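Local coordinates for protein alpha-1,2-mannosidase (Bacteroides thetaiotaomicron, PDB 2WVY) that probably hydrolyses alpha-1,2-linked mannosides as a calcium-dependent, monomeric glycoside hydrolase of family 92, at residues 145-150 / 217-222. Residues are numbered along the deposited sequence; the frame is centred on the assembly and turned at random.
Sequences VVVDAY and AYLKFD
Val145 and Leu219 face each other across two antiparallel strands and exchange a pair of backbone hydrogen bonds, Val145 N to Leu219 O and Leu219 N to Val145 O, each 2.9 Å. Two residues along, Val147 and Ala217 repeat the exchange, Val147 N to Ala217 O and Ala217 N to Val147 O, both 2.8 Å. Between these hydrogen-bonded pairs sits the non-hydrogen-bonded pair Val146 and Tyr218, where the chains draw closer, CA to CA 4.4 Å; CA of Val146 directs a weak C-H contact at O of Ala217, and CA of Tyr218 does the same to O of Val145.

More surface is buried on the face of Val145, Val147, Ala217 and Leu219. The CG2 branch of Val145 lies beside the backbone N, anti to the carbonyl carbon, and from there crosses the Phe221 ring obliquely, 3.8 Å from CE2. Phe221, its CG beside its own backbone N (chi1 -56°), swings the ring toward the neighbouring strand. Leu219 turns CD2 in over the backbone, 3.5 Å from Val145 O; CD2 is 4.4 Å from Val147 CG2. On the other face CG1 of Val146 reaches Ala217 O at 3.5 Å, but the side chains meet only at 4.2 Å, Val146 CG2 to Tyr218 CB, and the phenol leads away to hydrogen-bond His205 through its hydroxyl. Both residues are buried, against Leu85 and Leu89; exposure begins at Lys220, which makes no contact across the pair.

The pair is one step in the antiparallel sheet of a beta-sandwich, as in the N-terminal domain of family 92 enzymes. Strand 143-148 also pairs with strand 80-86, and strand 216-221 with strand 194-198, while strands 154-159 and 182-188 pack on the apolar face, where Phe188 meets Val145, Leu219 and Phe221.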
# COMPACT_ATOMS: atom_id res chain seq x y z
N VAL A 145 -0.80 -40.34 -35.00
CA VAL A 145 -1.72 -39.74 -34.05
C VAL A 145 -1.61 -40.51 -32.74
O VAL A 145 -1.68 -41.73 -32.73
CB VAL A 145 -3.19 -39.77 -34.51
CG1 VAL A 145 -4.08 -39.26 -33.39
CG2 VAL A 145 -3.41 -38.93 -35.78
N VAL A 146 -1.42 -39.79 -31.64
CA VAL A 146 -1.40 -40.42 -30.34
C VAL A 146 -2.69 -40.13 -29.59
O VAL A 146 -3.17 -38.98 -29.57
CB VAL A 146 -0.23 -39.94 -29.49
CG1 VAL A 146 -0.37 -40.46 -28.08
CG2 VAL A 146 1.09 -40.40 -30.10
N VAL A 147 -3.25 -41.17 -28.98
CA VAL A 147 -4.44 -41.03 -28.16
C VAL A 147 -4.00 -41.26 -26.72
O VAL A 147 -3.39 -42.28 -26.40
CB VAL A 147 -5.57 -42.02 -28.57
CG1 VAL A 147 -6.76 -41.91 -27.62
CG2 VAL A 147 -6.04 -41.76 -30.03
N ASP A 148 -4.29 -40.27 -25.88
CA ASP A 148 -3.91 -40.30 -24.48
C ASP A 148 -5.21 -40.42 -23.69
O ASP A 148 -6.03 -39.52 -23.73
CB ASP A 148 -3.16 -38.99 -24.14
CG ASP A 148 -2.66 -38.94 -22.71
OD1 ASP A 148 -3.38 -39.45 -21.81
OD2 ASP A 148 -1.55 -38.40 -22.48
N ALA A 149 -5.42 -41.54 -23.01
CA ALA A 149 -6.67 -41.72 -22.26
C ALA A 149 -6.54 -41.38 -20.75
O ALA A 149 -7.41 -41.72 -19.98
CB ALA A 149 -7.22 -43.14 -22.44
N TYR A 150 -5.44 -40.73 -20.36
CA TYR A 150 -5.25 -40.22 -19.00
C TYR A 150 -5.00 -41.31 -17.95
O TYR A 150 -5.06 -42.51 -18.23
CB TYR A 150 -6.41 -39.30 -18.59
CG TYR A 150 -6.08 -37.82 -18.40
CD1 TYR A 150 -6.14 -37.23 -17.13
CD2 TYR A 150 -5.76 -37.00 -19.49
CE1 TYR A 150 -5.87 -35.89 -16.94
CE2 TYR A 150 -5.47 -35.64 -19.31
CZ TYR A 150 -5.54 -35.10 -18.03
OH TYR A 150 -5.29 -33.76 -17.81
N ALA A 217 -2.28 -44.76 -26.97
CA ALA A 217 -2.14 -45.59 -28.15
C ALA A 217 -1.59 -44.72 -29.26
O ALA A 217 -1.76 -43.50 -29.23
CB ALA A 217 -3.49 -46.19 -28.55
N TYR A 218 -0.90 -45.32 -30.22
CA TYR A 218 -0.50 -44.57 -31.39
C TYR A 218 -1.02 -45.27 -32.63
O TYR A 218 -1.21 -46.49 -32.63
CB TYR A 218 1.02 -44.39 -31.47
CG TYR A 218 1.79 -45.60 -31.97
CD1 TYR A 218 1.91 -45.86 -33.34
CD2 TYR A 218 2.38 -46.49 -31.07
CE1 TYR A 218 2.62 -46.95 -33.79
CE2 TYR A 218 3.09 -47.59 -31.52
CZ TYR A 218 3.21 -47.82 -32.88
OH TYR A 218 3.91 -48.92 -33.32
N LEU A 219 -1.26 -44.47 -33.67
CA LEU A 219 -1.57 -44.98 -34.99
C LEU A 219 -0.61 -44.30 -35.94
O LEU A 219 -0.28 -43.11 -35.75
CB LEU A 219 -3.00 -44.62 -35.42
CG LEU A 219 -4.22 -44.95 -34.57
CD1 LEU A 219 -4.30 -46.43 -34.26
CD2 LEU A 219 -4.22 -44.14 -33.27
N LYS A 220 -0.17 -45.04 -36.95
CA LYS A 220 0.76 -44.51 -37.92
C LYS A 220 0.09 -44.51 -39.30
O LYS A 220 -0.52 -45.51 -39.68
CB LYS A 220 2.03 -45.36 -37.95
CG LYS A 220 3.13 -44.80 -38.85
CD LYS A 220 4.40 -45.60 -38.69
CE LYS A 220 5.63 -44.85 -39.16
NZ LYS A 220 5.81 -44.87 -40.64
N PHE A 221 0.19 -43.40 -40.02
CA PHE A 221 -0.50 -43.30 -41.32
C PHE A 221 0.46 -43.13 -42.49
O PHE A 221 1.67 -42.99 -42.33
CB PHE A 221 -1.54 -42.18 -41.31
CG PHE A 221 -2.54 -42.33 -40.22
CD1 PHE A 221 -3.70 -43.04 -40.42
CD2 PHE A 221 -2.28 -41.83 -38.96
CE1 PHE A 221 -4.62 -43.21 -39.40
CE2 PHE A 221 -3.20 -42.00 -37.94
CZ PHE A 221 -4.37 -42.68 -38.16
N ASP A 222 -0.11 -43.17 -43.68
CA ASP A 222 0.66 -42.85 -44.87
C ASP A 222 -0.22 -42.02 -45.80
O ASP A 222 -0.50 -42.40 -46.92
CB ASP A 222 1.13 -44.14 -45.55
CG ASP A 222 2.26 -43.90 -46.55
OD1 ASP A 222 2.88 -42.81 -46.55
OD2 ASP A 222 2.52 -44.83 -47.35